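Local coordinates for protein 4-alpha-glucanotransferase (Corynebacterium glutamicum, PDB 5B68) that is an amylomaltase-family protein whose chain combines an N-terminal beta-sandwich domain with a domain of the TIM-barrel superfamily, at residues R4-E9 and A56-I61; D12-A17 and K37-L42; S402-P407 and P428-V433; L468-R473 and T481-D486. All coordinates share one frame; numbering follows the deposited sequence. Where two conformers were deposited one is given.

Interaction 1: R4-E9 and A56-I61; sequences RRFLNE and AIQRQI. With SO4 (sulfate ion), chain G.
Phe6 holds CG anti to its carbonyl carbon (chi1 -63°), and Gln58 does likewise, its chain extended beyond CG; ring and amide meet where helices 5-9 and 56-61 pack, crossing at 30° with axes 9.2 Å apart. The amide of Gln58 stacks on one face of the ring, the planes 21° apart. Gln58 CG makes a CH-pi contact 3.7 Å from the ring centroid, and Gln58 NE2 comes 3.1 Å from Phe6 CE1, toward the rim. Arg5 CD sits over the centre of the opposite face, leaving the ring sandwiched. Closer to the backbone, Ile57 CG2 presses on Phe6 CB at 3.6 Å, Ile57 CD1 touches Leu7 CG, and Ile61 CD1 reaches Phe6 O at 3.5 Å and lies against the Glu9 side chain, CB and carboxylate alike. No hydrogen bond joins the two segments. A sulfate ion, probably from the crystallisation liquor and also held by Asn45 and Arg67, has O3 bound by Arg59 NH1 and Gln60 NE2, each 2.9 Å away.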
loop_
_atom_site.group_PDB
_atom_site.type_symbol
_atom_site.label_atom_id
_atom_site.label_comp_id
_atom_site.label_asym_id
_atom_site.label_seq_id
_atom_site.Cartn_x
_atom_site.Cartn_y
_atom_site.Cartn_z
ATOM N N ARG A 4 30.075 -2.745 -23.442
ATOM C CA ARG A 4 29.107 -2.025 -22.624
ATOM C C ARG A 4 28.082 -1.339 -23.530
ATOM O O ARG A 4 26.914 -1.307 -23.184
ATOM C CB ARG A 4 29.801 -1.036 -21.694
ATOM C CG ARG A 4 28.874 -0.307 -20.691
ATOM C CD ARG A 4 27.925 -1.186 -19.853
ATOM N NE ARG A 4 27.160 -0.304 -18.948
ATOM C CZ ARG A 4 27.151 -0.331 -17.613
ATOM N NH1 ARG A 4 26.413 0.576 -16.970
ATOM N NH2 ARG A 4 27.806 -1.250 -16.884
ATOM N N ARG A 5 28.453 -0.931 -24.728
ATOM C CA ARG A 5 27.468 -0.275 -25.570
ATOM C C ARG A 5 26.264 -1.167 -25.892
ATOM O O ARG A 5 25.157 -0.704 -25.915
ATOM C CB ARG A 5 28.104 0.321 -26.833
ATOM C CG ARG A 5 28.440 -0.656 -27.929
ATOM C CD ARG A 5 27.453 -0.506 -29.070
ATOM N NE ARG A 5 28.080 -0.350 -30.378
ATOM C CZ ARG A 5 27.436 0.060 -31.471
ATOM N NH1 ARG A 5 28.078 0.176 -32.619
ATOM N NH2 ARG A 5 26.156 0.362 -31.417
ATOM N N PHE A 6 26.495 -2.441 -26.129
ATOM C CA PHE A 6 25.431 -3.387 -26.444
ATOM C C PHE A 6 24.651 -3.692 -25.159
ATOM O O PHE A 6 23.446 -3.822 -25.195
ATOM C CB PHE A 6 26.013 -4.679 -27.083
ATOM C CG PHE A 6 26.702 -4.435 -28.415
ATOM C CD1 PHE A 6 25.972 -4.000 -29.520
ATOM C CD2 PHE A 6 28.090 -4.589 -28.549
ATOM C CE1 PHE A 6 26.592 -3.736 -30.752
ATOM C CE2 PHE A 6 28.713 -4.325 -29.773
ATOM C CZ PHE A 6 27.969 -3.925 -30.877
ATOM N N LEU A 7 25.320 -3.830 -24.017
ATOM C CA LEU A 7 24.619 -4.033 -22.777
ATOM C C LEU A 7 23.708 -2.847 -22.412
ATOM O O LEU A 7 22.570 -3.038 -21.984
ATOM C CB LEU A 7 25.575 -4.274 -21.601
ATOM C CG LEU A 7 25.586 -5.557 -20.814
ATOM C CD1 LEU A 7 26.316 -5.301 -19.485
ATOM C CD2 LEU A 7 24.192 -6.104 -20.577
ATOM N N ASN A 8 24.196 -1.639 -22.578
ATOM C CA ASN A 8 23.357 -0.424 -22.417
ATOM C C ASN A 8 22.168 -0.408 -23.369
ATOM O O ASN A 8 21.038 -0.056 -22.971
ATOM C CB ASN A 8 24.166 0.867 -22.657
ATOM C CG ASN A 8 25.128 1.159 -21.535
ATOM O OD1 ASN A 8 25.036 0.592 -20.472
ATOM N ND2 ASN A 8 26.113 2.008 -21.813
ATOM N N GLU A 9 22.391 -0.837 -24.602
ATOM C CA GLU A 9 21.318 -0.866 -25.558
ATOM C C GLU A 9 20.244 -1.823 -25.075
ATOM O O GLU A 9 19.049 -1.483 -25.128
ATOM C CB GLU A 9 21.801 -1.278 -26.948
ATOM C CG GLU A 9 20.776 -1.045 -28.056
ATOM C CD GLU A 9 21.298 -1.395 -29.460
ATOM O OE1 GLU A 9 20.488 -1.403 -30.384
ATOM O OE2 GLU A 9 22.495 -1.655 -29.644
ATOM N N ALA A 56 25.792 -12.708 -27.845
ATOM C CA ALA A 56 24.584 -13.127 -27.185
ATOM C C ALA A 56 23.723 -11.870 -26.846
ATOM O O ALA A 56 22.501 -11.938 -26.783
ATOM C CB ALA A 56 24.903 -13.918 -25.901
ATOM N N ILE A 57 24.401 -10.763 -26.553
ATOM C CA ILE A 57 23.702 -9.524 -26.189
ATOM C C ILE A 57 23.104 -8.985 -27.451
ATOM O O ILE A 57 21.941 -8.586 -27.462
ATOM C CB ILE A 57 24.639 -8.513 -25.512
ATOM C CG1 ILE A 57 24.950 -8.946 -24.084
ATOM C CG2 ILE A 57 24.024 -7.131 -25.424
ATOM C CD1 ILE A 57 26.184 -8.265 -23.572
ATOM N N GLN A 58 23.879 -8.947 -28.536
ATOM C CA GLN A 58 23.351 -8.465 -29.832
ATOM C C GLN A 58 22.190 -9.312 -30.302
ATOM O O GLN A 58 21.215 -8.810 -30.889
ATOM C CB GLN A 58 24.453 -8.364 -30.910
ATOM C CG GLN A 58 25.404 -7.213 -30.623
ATOM C CD GLN A 58 26.547 -7.065 -31.600
ATOM O OE1 GLN A 58 27.640 -7.622 -31.415
ATOM N NE2 GLN A 58 26.320 -6.249 -32.613
ATOM N N ARG A 59 22.282 -10.605 -30.063
ATOM C CA ARG A 59 21.192 -11.468 -30.441
ATOM C C ARG A 59 19.945 -11.185 -29.565
ATOM O O ARG A 59 18.823 -11.307 -30.058
ATOM C CB ARG A 59 21.614 -12.912 -30.357
ATOM C CG ARG A 59 20.515 -13.934 -30.586
ATOM C CD ARG A 59 21.004 -15.385 -30.431
ATOM N NE ARG A 59 19.857 -16.296 -30.549
ATOM C CZ ARG A 59 19.135 -16.766 -29.537
ATOM N NH1 ARG A 59 19.435 -16.466 -28.284
ATOM N NH2 ARG A 59 18.093 -17.562 -29.789
ATOM N N GLN A 60 20.141 -10.867 -28.292
ATOM C CA GLN A 60 18.974 -10.461 -27.462
ATOM C C GLN A 60 18.376 -9.125 -27.924
ATOM O O GLN A 60 17.176 -8.955 -27.840
ATOM C CB GLN A 60 19.302 -10.474 -25.994
ATOM C CG GLN A 60 19.479 -11.872 -25.421
ATOM C CD GLN A 60 18.267 -12.748 -25.603
ATOM O OE1 GLN A 60 17.133 -12.327 -25.359
ATOM N NE2 GLN A 60 18.470 -13.961 -26.109
ATOM N N ILE A 61 19.211 -8.186 -28.389
ATOM C CA ILE A 61 18.672 -6.957 -28.985
ATOM C C ILE A 61 17.769 -7.287 -30.178
ATOM O O ILE A 61 16.633 -6.842 -30.261
ATOM C CB ILE A 61 19.789 -5.996 -29.324
ATOM C CG1 ILE A 61 20.437 -5.539 -28.007
ATOM C CG2 ILE A 61 19.309 -4.801 -30.120
ATOM C CD1 ILE A 61 21.788 -4.890 -28.146
HETATM S S SO4 G . 15.757 -16.861 -26.250
HETATM O O1 SO4 G . 15.052 -15.647 -25.782
HETATM O O2 SO4 G . 15.176 -17.280 -27.566
HETATM O O3 SO4 G . 17.187 -16.586 -26.480
HETATM O O4 SO4 G . 15.478 -17.851 -25.148
#

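Interaction 2: D12-A17 and K37-L42; sequences DLYGVA and KILRAL
Tyr14 meets Leu39 near the C-terminal end of helix 5-13, and its side chain can be followed outward. CB lies 3.8 Å from Leu39 CD2 and 4.2 Å from Leu42 CD1, so it bridges two leucines of the facing helix 32-41 and its end. CG and CD2 then continue past the same Leu39 methyl, CD2 at 3.9 Å; the two side chains cross at about a right angle, the methyl approaching the ring obliquely. Farther out, the ring forms a T-shaped pair with Phe64 of helix 54-69. Beyond Tyr14 the chain turns through Gly15, whose positive phi (69°) closes the helix in a Schellman motif and sends Val16 back toward helix 32-41. Val16 divides its two methyls: CG1, anti to the backbone N (chi1 179°), packs on Ile38 CG2 at 4.0 Å, whereas CG2 rests on Leu42 CD1 at 3.8 Å and on Leu39 CD2. Val16 and Leu42 run alongside one another, pointing opposite ways. No hydrogen bond crosses between the two segments. The side-chain contacts across the joint are apolar and mostly buried, so it rests on the fit of methyls and ring carbons rather than on directional bonds.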
loop_
_atom_site.group_PDB
_atom_site.type_symbol
_atom_site.label_atom_id
_atom_site.label_comp_id
_atom_site.label_asym_id
_atom_site.label_seq_id
_atom_site.Cartn_x
_atom_site.Cartn_y
_atom_site.Cartn_z
ATOM N N ASP A 12 18.376 -0.480 -21.939
ATOM C CA ASP A 12 17.385 0.511 -22.349
ATOM C C ASP A 12 16.091 -0.091 -22.860
ATOM O O ASP A 12 15.022 0.404 -22.523
ATOM C CB ASP A 12 17.897 1.448 -23.457
ATOM C CG ASP A 12 18.977 2.378 -22.989
ATOM O OD1 ASP A 12 19.230 2.558 -21.776
ATOM O OD2 ASP A 12 19.664 2.869 -23.895
ATOM N N LEU A 13 16.172 -1.163 -23.646
ATOM C CA LEU A 13 14.926 -1.776 -24.234
ATOM C C LEU A 13 14.030 -2.403 -23.147
ATOM O O LEU A 13 12.801 -2.469 -23.270
ATOM C CB LEU A 13 15.287 -2.860 -25.230
ATOM C CG LEU A 13 15.989 -2.346 -26.496
ATOM C CD1 LEU A 13 16.462 -3.570 -27.256
ATOM C CD2 LEU A 13 15.119 -1.426 -27.333
ATOM N N TYR A 14 14.672 -2.856 -22.079
ATOM C CA TYR A 14 13.965 -3.427 -20.916
ATOM C C TYR A 14 13.725 -2.491 -19.758
ATOM O O TYR A 14 13.195 -2.898 -18.751
ATOM C CB TYR A 14 14.722 -4.679 -20.475
ATOM C CG TYR A 14 14.486 -5.828 -21.408
ATOM C CD1 TYR A 14 13.340 -6.631 -21.283
ATOM C CD2 TYR A 14 15.384 -6.112 -22.454
ATOM C CE1 TYR A 14 13.117 -7.660 -22.158
ATOM C CE2 TYR A 14 15.174 -7.162 -23.304
ATOM C CZ TYR A 14 14.043 -7.930 -23.156
ATOM O OH TYR A 14 13.878 -8.973 -24.035
ATOM N N GLY A 15 14.082 -1.215 -19.915
ATOM C CA GLY A 15 13.862 -0.243 -18.886
ATOM C C GLY A 15 14.711 -0.412 -17.639
ATOM O O GLY A 15 14.282 -0.009 -16.540
ATOM N N VAL A 16 15.944 -0.885 -17.805
ATOM C CA VAL A 16 16.810 -1.120 -16.693
ATOM C C VAL A 16 17.781 0.025 -16.701
ATOM O O VAL A 16 18.449 0.267 -17.720
ATOM C CB VAL A 16 17.541 -2.444 -16.803
ATOM C CG1 VAL A 16 18.471 -2.643 -15.591
ATOM C CG2 VAL A 16 16.540 -3.595 -16.922
ATOM N N ALA A 17 17.821 0.766 -15.607
ATOM C CA ALA A 17 18.720 1.962 -15.543
ATOM C C ALA A 17 20.175 1.522 -15.513
ATOM O O ALA A 17 20.582 0.584 -14.777
ATOM C CB ALA A 17 18.426 2.797 -14.298
ATOM N N LYS A 37 22.352 -9.455 -14.321
ATOM C CA LYS A 37 21.521 -10.232 -13.375
ATOM C C LYS A 37 20.062 -9.708 -13.344
ATOM O O LYS A 37 19.138 -10.472 -13.225
ATOM C CB LYS A 37 22.088 -10.187 -11.960
ATOM C CG LYS A 37 23.304 -11.082 -11.872
ATOM C CD LYS A 37 24.079 -10.863 -10.593
ATOM C CE LYS A 37 25.064 -12.019 -10.407
ATOM N NZ LYS A 37 26.089 -11.592 -9.386
ATOM N N ILE A 38 19.888 -8.410 -13.488
ATOM C CA ILE A 38 18.529 -7.849 -13.525
ATOM C C ILE A 38 17.879 -8.215 -14.863
ATOM O O ILE A 38 16.751 -8.632 -14.861
ATOM C CB ILE A 38 18.521 -6.328 -13.303
ATOM C CG1 ILE A 38 19.068 -6.037 -11.902
ATOM C CG2 ILE A 38 17.082 -5.756 -13.443
ATOM C CD1 ILE A 38 18.340 -6.751 -10.807
ATOM N N LEU A 39 18.608 -8.152 -15.968
ATOM C CA LEU A 39 18.042 -8.631 -17.257
ATOM C C LEU A 39 17.600 -10.094 -17.200
ATOM O O LEU A 39 16.523 -10.441 -17.651
ATOM C CB LEU A 39 19.019 -8.392 -18.378
ATOM C CG LEU A 39 19.126 -6.908 -18.729
ATOM C CD1 LEU A 39 20.370 -6.606 -19.565
ATOM C CD2 LEU A 39 17.927 -6.445 -19.539
ATOM N N ARG A 40 18.417 -10.931 -16.593
ATOM C CA ARG A 40 18.067 -12.344 -16.408
ATOM C C ARG A 40 16.869 -12.546 -15.486
ATOM O O ARG A 40 15.959 -13.360 -15.823
ATOM C CB ARG A 40 19.282 -13.103 -15.895
ATOM C CG ARG A 40 20.371 -13.347 -16.940
ATOM C CD ARG A 40 21.657 -13.995 -16.359
ATOM N NE ARG A 40 21.359 -15.177 -15.563
ATOM C CZ ARG A 40 20.837 -16.324 -16.022
ATOM N NH1 ARG A 40 20.608 -17.315 -15.159
ATOM N NH2 ARG A 40 20.521 -16.518 -17.308
ATOM N N ALA A 41 16.781 -11.712 -14.424
ATOM C CA ALA A 41 15.598 -11.719 -13.552
ATOM C C ALA A 41 14.331 -11.344 -14.338
ATOM O O ALA A 41 13.233 -11.785 -14.034
ATOM C CB ALA A 41 15.842 -10.776 -12.379
ATOM N N LEU A 42 14.490 -10.534 -15.378
ATOM C CA LEU A 42 13.341 -10.182 -16.266
ATOM C C LEU A 42 13.111 -11.215 -17.341
ATOM O O LEU A 42 12.289 -10.993 -18.237
ATOM C CB LEU A 42 13.595 -8.801 -16.878
ATOM C CG LEU A 42 13.595 -7.639 -15.903
ATOM C CD1 LEU A 42 13.954 -6.376 -16.670
ATOM C CD2 LEU A 42 12.327 -7.499 -15.074
#

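Interaction 3: S402-P407 and P428-V433; sequences SHVLAP and PPWHPV
His431 N donates a nearly straight hydrogen bond (174°) to Val404 O at 2.8 Å, arriving from 44° above the plane of that carbonyl. The second bond runs the other way: Ala406 N reaches Pro429 O at 2.9 Å, nearly along the C=O axis. Between them the backbones of Leu405 and Trp430 form a single beta bridge, with Leu405 CA 3.3 Å from Pro429 O in a CA-H...O contact. Around this core, the Val404 side chain runs alongside that of Trp430, Val404 CG2 3.7 Å from Trp430 CZ3, while Val404 O sits in the indole plane at its edge. Leu405 CD2 touches Trp430 CE3 at 4.1 Å, and Pro407 CA packs on Pro428 CB at 4.0 Å. His431 ND1 is buried here with no partner in the model. Pro428 O hydrogen-bonds a glycerol, probably from the crystallisation liquor. The arrangement is an isolated beta bridge between two loops, one entering strand 409-413 and the other leaving its sheet neighbour 423-424, in the TIM-barrel superfamily domain.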
loop_
_atom_site.group_PDB
_atom_site.type_symbol
_atom_site.label_atom_id
_atom_site.label_comp_id
_atom_site.label_asym_id
_atom_site.label_seq_id
_atom_site.Cartn_x
_atom_site.Cartn_y
_atom_site.Cartn_z
ATOM N N SER A 402 3.194 -15.538 -9.795
ATOM C CA SER A 402 4.584 -15.684 -10.266
ATOM C C SER A 402 4.825 -15.203 -11.679
ATOM O O SER A 402 5.871 -14.702 -11.995
ATOM C CB SER A 402 5.100 -17.159 -10.139
ATOM O OG SER A 402 4.245 -18.068 -10.842
ATOM N N HIS A 403 3.835 -15.428 -12.498
ATOM C CA HIS A 403 3.859 -15.137 -13.949
ATOM C C HIS A 403 3.884 -13.633 -14.277
ATOM O O HIS A 403 4.109 -13.255 -15.454
ATOM C CB HIS A 403 2.645 -15.849 -14.595
ATOM C CG HIS A 403 1.295 -15.452 -14.038
ATOM N ND1 HIS A 403 0.379 -14.676 -14.739
ATOM C CD2 HIS A 403 0.693 -15.743 -12.857
ATOM C CE1 HIS A 403 -0.704 -14.475 -14.009
ATOM N NE2 HIS A 403 -0.529 -15.109 -12.860
ATOM N N VAL A 404 3.621 -12.777 -13.264
ATOM C CA VAL A 404 3.745 -11.354 -13.425
ATOM C C VAL A 404 4.766 -10.721 -12.442
ATOM O O VAL A 404 4.774 -9.515 -12.298
ATOM C CB VAL A 404 2.385 -10.623 -13.347
ATOM C CG1 VAL A 404 1.449 -11.030 -14.489
ATOM C CG2 VAL A 404 1.686 -10.783 -12.006
ATOM N N LEU A 405 5.651 -11.534 -11.868
ATOM C CA LEU A 405 6.720 -11.037 -10.961
ATOM C C LEU A 405 8.067 -11.309 -11.535
ATOM O O LEU A 405 8.210 -12.099 -12.485
ATOM C CB LEU A 405 6.580 -11.743 -9.594
ATOM C CG LEU A 405 5.304 -11.396 -8.844
ATOM C CD1 LEU A 405 5.056 -12.371 -7.695
ATOM C CD2 LEU A 405 5.292 -9.966 -8.367
ATOM N N ALA A 406 9.095 -10.706 -10.966
ATOM C CA ALA A 406 10.478 -11.012 -11.291
ATOM C C ALA A 406 11.143 -11.435 -9.971
ATOM O O ALA A 406 11.846 -10.627 -9.354
ATOM C CB ALA A 406 11.160 -9.783 -11.903
ATOM N N PRO A 407 10.905 -12.693 -9.519
ATOM C CA PRO A 407 11.332 -13.055 -8.177
ATOM C C PRO A 407 12.854 -13.133 -7.922
ATOM O O PRO A 407 13.255 -13.093 -6.759
ATOM C CB PRO A 407 10.637 -14.444 -7.946
ATOM C CG PRO A 407 10.407 -14.971 -9.312
ATOM C CD PRO A 407 10.073 -13.763 -10.124
ATOM N N PRO A 428 9.337 -9.259 -4.076
ATOM C CA PRO A 428 9.555 -9.447 -5.511
ATOM C C PRO A 428 8.812 -8.389 -6.322
ATOM O O PRO A 428 7.643 -8.140 -6.061
ATOM C CB PRO A 428 8.998 -10.854 -5.759
ATOM C CG PRO A 428 7.909 -11.021 -4.772
ATOM C CD PRO A 428 8.358 -10.220 -3.559
ATOM N N PRO A 429 9.471 -7.748 -7.288
ATOM C CA PRO A 429 8.749 -6.692 -7.998
ATOM C C PRO A 429 7.846 -7.263 -9.057
ATOM O O PRO A 429 8.070 -8.329 -9.576
ATOM C CB PRO A 429 9.860 -5.896 -8.630
ATOM C CG PRO A 429 10.976 -6.869 -8.845
ATOM C CD PRO A 429 10.890 -7.787 -7.669
ATOM N N TRP A 430 6.922 -6.444 -9.518
ATOM C CA TRP A 430 6.189 -6.776 -10.714
ATOM C C TRP A 430 7.194 -6.910 -11.855
ATOM O O TRP A 430 8.197 -6.244 -11.885
ATOM C CB TRP A 430 5.276 -5.630 -11.122
ATOM C CG TRP A 430 4.120 -5.280 -10.269
ATOM C CD1 TRP A 430 3.864 -4.071 -9.730
ATOM C CD2 TRP A 430 2.997 -6.100 -9.944
ATOM N NE1 TRP A 430 2.681 -4.080 -9.054
ATOM C CE2 TRP A 430 2.121 -5.318 -9.173
ATOM C CE3 TRP A 430 2.653 -7.417 -10.212
ATOM C CZ2 TRP A 430 0.935 -5.813 -8.672
ATOM C CZ3 TRP A 430 1.476 -7.901 -9.713
ATOM C CH2 TRP A 430 0.634 -7.105 -8.949
ATOM N N HIS A 431 6.898 -7.790 -12.789
ATOM C CA HIS A 431 7.593 -7.807 -14.035
ATOM C C HIS A 431 6.921 -6.724 -14.923
ATOM O O HIS A 431 5.719 -6.835 -15.191
ATOM C CB HIS A 431 7.448 -9.206 -14.685
ATOM C CG HIS A 431 8.250 -9.344 -15.928
ATOM N ND1 HIS A 431 9.319 -10.202 -16.063
ATOM C CD2 HIS A 431 8.203 -8.627 -17.069
ATOM C CE1 HIS A 431 9.880 -10.008 -17.245
ATOM N NE2 HIS A 431 9.193 -9.089 -17.887
ATOM N N PRO A 432 7.663 -5.663 -15.326
ATOM C CA PRO A 432 7.038 -4.574 -16.073
ATOM C C PRO A 432 6.307 -4.948 -17.372
ATOM O O PRO A 432 5.343 -4.244 -17.721
ATOM C CB PRO A 432 8.178 -3.648 -16.414
ATOM C CG PRO A 432 9.278 -3.991 -15.430
ATOM C CD PRO A 432 9.063 -5.401 -14.979
ATOM N N VAL A 433 6.823 -5.907 -18.128
ATOM C CA VAL A 433 6.129 -6.370 -19.359
ATOM C C VAL A 433 5.054 -7.369 -19.119
ATOM O O VAL A 433 3.949 -7.280 -19.689
ATOM C CB VAL A 433 7.139 -6.907 -20.429
ATOM C CG1 VAL A 433 6.432 -7.398 -21.696
ATOM C CG2 VAL A 433 8.177 -5.840 -20.739
#

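Interaction 4: L468-R473 and T481-D486; sequences LFVMPR and TYIRFD
A beta hairpin of strands 467-472 and 481-484 brings Phe469 opposite Tyr482, with the second strand at the edge of a small antiparallel sheet. Leu468 with Ile483 and Val470 with Thr481 are hydrogen-bonded pairs; Phe469 with Tyr482, between them, is a non-hydrogen-bonded pair. Each hydrogen-bonded pair exchanges two bonds, among them Val470 N to Thr481 O at 2.8 Å and Ile483 N to Leu468 O at 2.9 Å. The strands pair antiparallel but are strongly twisted, the short segments' directions 124° apart. On one face, Phe469 CG lies anti to its backbone N (chi1 -169°); the ring presents an edge to the face of Tyr482 in a T-shaped stack, centroids 5.2 Å apart and planes at 70°, with Phe469 CD1 above the tyrosine ring toward its rim. Phe469 CB also touches Tyr482 CE1, at 3.8 Å. The other face carries Leu468, Val470, Thr481 and Ile483. There Val470 CG2 packs on Ile483 CG2 at 3.9 Å, the side chains crossing at about a right angle, and Thr481 OG1 hydrogen-bonds Ala17 O in the N-terminal region. Past the strand, Phe485 comes back against the start of the hairpin, its CE2 3.7 Å from Leu468 CD1.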
loop_
_atom_site.group_PDB
_atom_site.type_symbol
_atom_site.label_atom_id
_atom_site.label_comp_id
_atom_site.label_asym_id
_atom_site.label_seq_id
_atom_site.Cartn_x
_atom_site.Cartn_y
_atom_site.Cartn_z
ATOM N N LEU A 468 11.112 1.127 -9.579
ATOM C CA LEU A 468 11.503 0.552 -8.297
ATOM C C LEU A 468 12.972 0.397 -8.307
ATOM O O LEU A 468 13.531 -0.027 -9.309
ATOM C CB LEU A 468 10.867 -0.820 -8.083
ATOM C CG LEU A 468 9.360 -0.761 -7.733
ATOM C CD1 LEU A 468 8.771 -2.167 -7.777
ATOM C CD2 LEU A 468 9.072 -0.084 -6.413
ATOM N N PHE A 469 13.590 0.611 -7.175
ATOM C CA PHE A 469 14.967 0.187 -6.947
ATOM C C PHE A 469 15.003 -1.251 -6.563
ATOM O O PHE A 469 14.362 -1.613 -5.604
ATOM C CB PHE A 469 15.605 1.033 -5.860
ATOM C CG PHE A 469 17.071 0.847 -5.759
ATOM C CD1 PHE A 469 17.934 1.447 -6.675
ATOM C CD2 PHE A 469 17.600 0.036 -4.781
ATOM C CE1 PHE A 469 19.310 1.231 -6.592
ATOM C CE2 PHE A 469 18.970 -0.189 -4.701
ATOM C CZ PHE A 469 19.825 0.404 -5.589
ATOM N N VAL A 470 15.723 -2.053 -7.333
ATOM C CA VAL A 470 15.810 -3.492 -7.141
ATOM C C VAL A 470 17.264 -3.939 -7.146
ATOM O O VAL A 470 18.097 -3.359 -7.869
ATOM C CB VAL A 470 15.043 -4.279 -8.265
ATOM C CG1 VAL A 470 13.561 -3.987 -8.175
ATOM C CG2 VAL A 470 15.520 -3.934 -9.653
ATOM N N MET A 471 17.526 -5.051 -6.465
ATOM C CA MET A 471 18.842 -5.646 -6.441
ATOM C C MET A 471 18.697 -7.117 -6.717
ATOM O O MET A 471 17.644 -7.676 -6.479
ATOM C CB MET A 471 19.460 -5.407 -5.060
ATOM C CG MET A 471 18.699 -6.139 -3.961
ATOM S SD MET A 471 18.822 -5.334 -2.365
ATOM C CE MET A 471 17.777 -3.920 -2.748
ATOM N N PRO A 472 19.724 -7.762 -7.315
ATOM C CA PRO A 472 19.632 -9.218 -7.457
ATOM C C PRO A 472 19.391 -9.819 -6.080
ATOM O O PRO A 472 19.932 -9.333 -5.081
ATOM C CB PRO A 472 21.015 -9.594 -7.980
ATOM C CG PRO A 472 21.504 -8.389 -8.654
ATOM C CD PRO A 472 20.980 -7.219 -7.894
ATOM N N ARG A 473 18.556 -10.829 -6.015
ATOM C CA ARG A 473 18.116 -11.299 -4.739
ATOM C C ARG A 473 19.329 -11.789 -3.955
ATOM O O ARG A 473 20.196 -12.422 -4.501
ATOM C CB ARG A 473 17.077 -12.400 -4.910
ATOM C CG ARG A 473 16.327 -12.721 -3.641
ATOM C CD ARG A 473 15.014 -13.408 -3.919
ATOM N NE ARG A 473 13.960 -12.468 -4.242
ATOM C CZ ARG A 473 13.317 -11.739 -3.349
ATOM N NH1 ARG A 473 13.622 -11.836 -2.073
ATOM N NH2 ARG A 473 12.370 -10.915 -3.735
ATOM N N THR A 481 19.774 -1.335 -8.981
ATOM C CA THR A 481 19.476 -0.325 -9.950
ATOM C C THR A 481 17.954 -0.143 -10.054
ATOM O O THR A 481 17.232 -0.842 -9.352
ATOM C CB THR A 481 20.086 -0.650 -11.310
ATOM O OG1 THR A 481 19.966 0.499 -12.123
ATOM C CG2 THR A 481 19.473 -1.853 -11.994
ATOM N N TYR A 482 17.519 0.788 -10.888
ATOM C CA TYR A 482 16.121 1.077 -11.086
ATOM C C TYR A 482 15.579 0.305 -12.269
ATOM O O TYR A 482 16.238 0.174 -13.266
ATOM C CB TYR A 482 15.914 2.570 -11.323
ATOM C CG TYR A 482 15.960 3.352 -10.052
ATOM C CD1 TYR A 482 14.884 3.351 -9.199
ATOM C CD2 TYR A 482 17.103 4.028 -9.663
ATOM C CE1 TYR A 482 14.918 4.026 -8.017
ATOM C CE2 TYR A 482 17.147 4.710 -8.474
ATOM C CZ TYR A 482 16.046 4.703 -7.658
ATOM O OH TYR A 482 16.051 5.370 -6.477
ATOM N N ILE A 483 14.379 -0.215 -12.117
ATOM C CA ILE A 483 13.595 -0.699 -13.266
ATOM C C ILE A 483 12.396 0.185 -13.412
ATOM O O ILE A 483 11.741 0.518 -12.431
ATOM C CB ILE A 483 13.172 -2.172 -13.160
ATOM C CG1 ILE A 483 12.412 -2.463 -11.880
ATOM C CG2 ILE A 483 14.397 -3.058 -13.241
ATOM C CD1 ILE A 483 11.927 -3.929 -11.863
ATOM N N ARG A 484 12.129 0.579 -14.644
ATOM C CA ARG A 484 11.022 1.471 -15.024
ATOM C C ARG A 484 9.702 0.727 -15.249
ATOM O O ARG A 484 9.711 -0.368 -15.818
ATOM C CB ARG A 484 11.469 2.215 -16.308
ATOM C CG ARG A 484 10.446 3.066 -17.034
ATOM C CD ARG A 484 11.028 4.171 -17.930
ATOM N NE ARG A 484 12.104 3.837 -18.876
ATOM C CZ ARG A 484 11.979 3.020 -19.908
ATOM N NH1 ARG A 484 10.842 2.386 -20.108
ATOM N NH2 ARG A 484 12.999 2.839 -20.723
ATOM N N PHE A 485 8.567 1.338 -14.854
ATOM C CA PHE A 485 7.241 0.814 -15.132
ATOM C C PHE A 485 6.525 1.801 -15.982
ATOM O O PHE A 485 6.924 2.972 -16.089
ATOM C CB PHE A 485 6.455 0.528 -13.836
ATOM C CG PHE A 485 7.041 -0.620 -13.065
ATOM C CD1 PHE A 485 6.634 -1.911 -13.345
ATOM C CD2 PHE A 485 8.002 -0.436 -12.082
ATOM C CE1 PHE A 485 7.211 -2.972 -12.684
ATOM C CE2 PHE A 485 8.594 -1.538 -11.436
ATOM C CZ PHE A 485 8.185 -2.810 -11.756
ATOM N N ASP A 486 5.441 1.333 -16.609
ATOM C CA ASP A 486 4.595 2.224 -17.346
ATOM C C ASP A 486 3.696 2.985 -16.375
ATOM O O ASP A 486 2.603 2.485 -16.000
ATOM C CB ASP A 486 3.806 1.475 -18.405
ATOM C CG ASP A 486 2.901 2.373 -19.220
ATOM O OD1 ASP A 486 2.763 3.629 -19.017
ATOM O OD2 ASP A 486 2.391 1.805 -20.199
#

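From the N terminus, helix 5-13 meets helix 54-69 in interaction 1, closing a loop of 46 residues; interaction 2 falls within that loop, joining the end of the same first helix to helix 32-41. Leu7 with Leu39 and Ile61 with Leu13 link the two into one helical cluster. Interactions 3 and 4 follow in series, without crossing: the first closes the excursion through strands 409-413 and 423-424, the second a hairpin. They meet through Pro407 O with Arg473 NE and Pro432 with Phe485. Interaction 2 joins the halves: the backbone of Ala17 bonds to that of Tyr482, and Leu42 packs on Ala406 and Pro432.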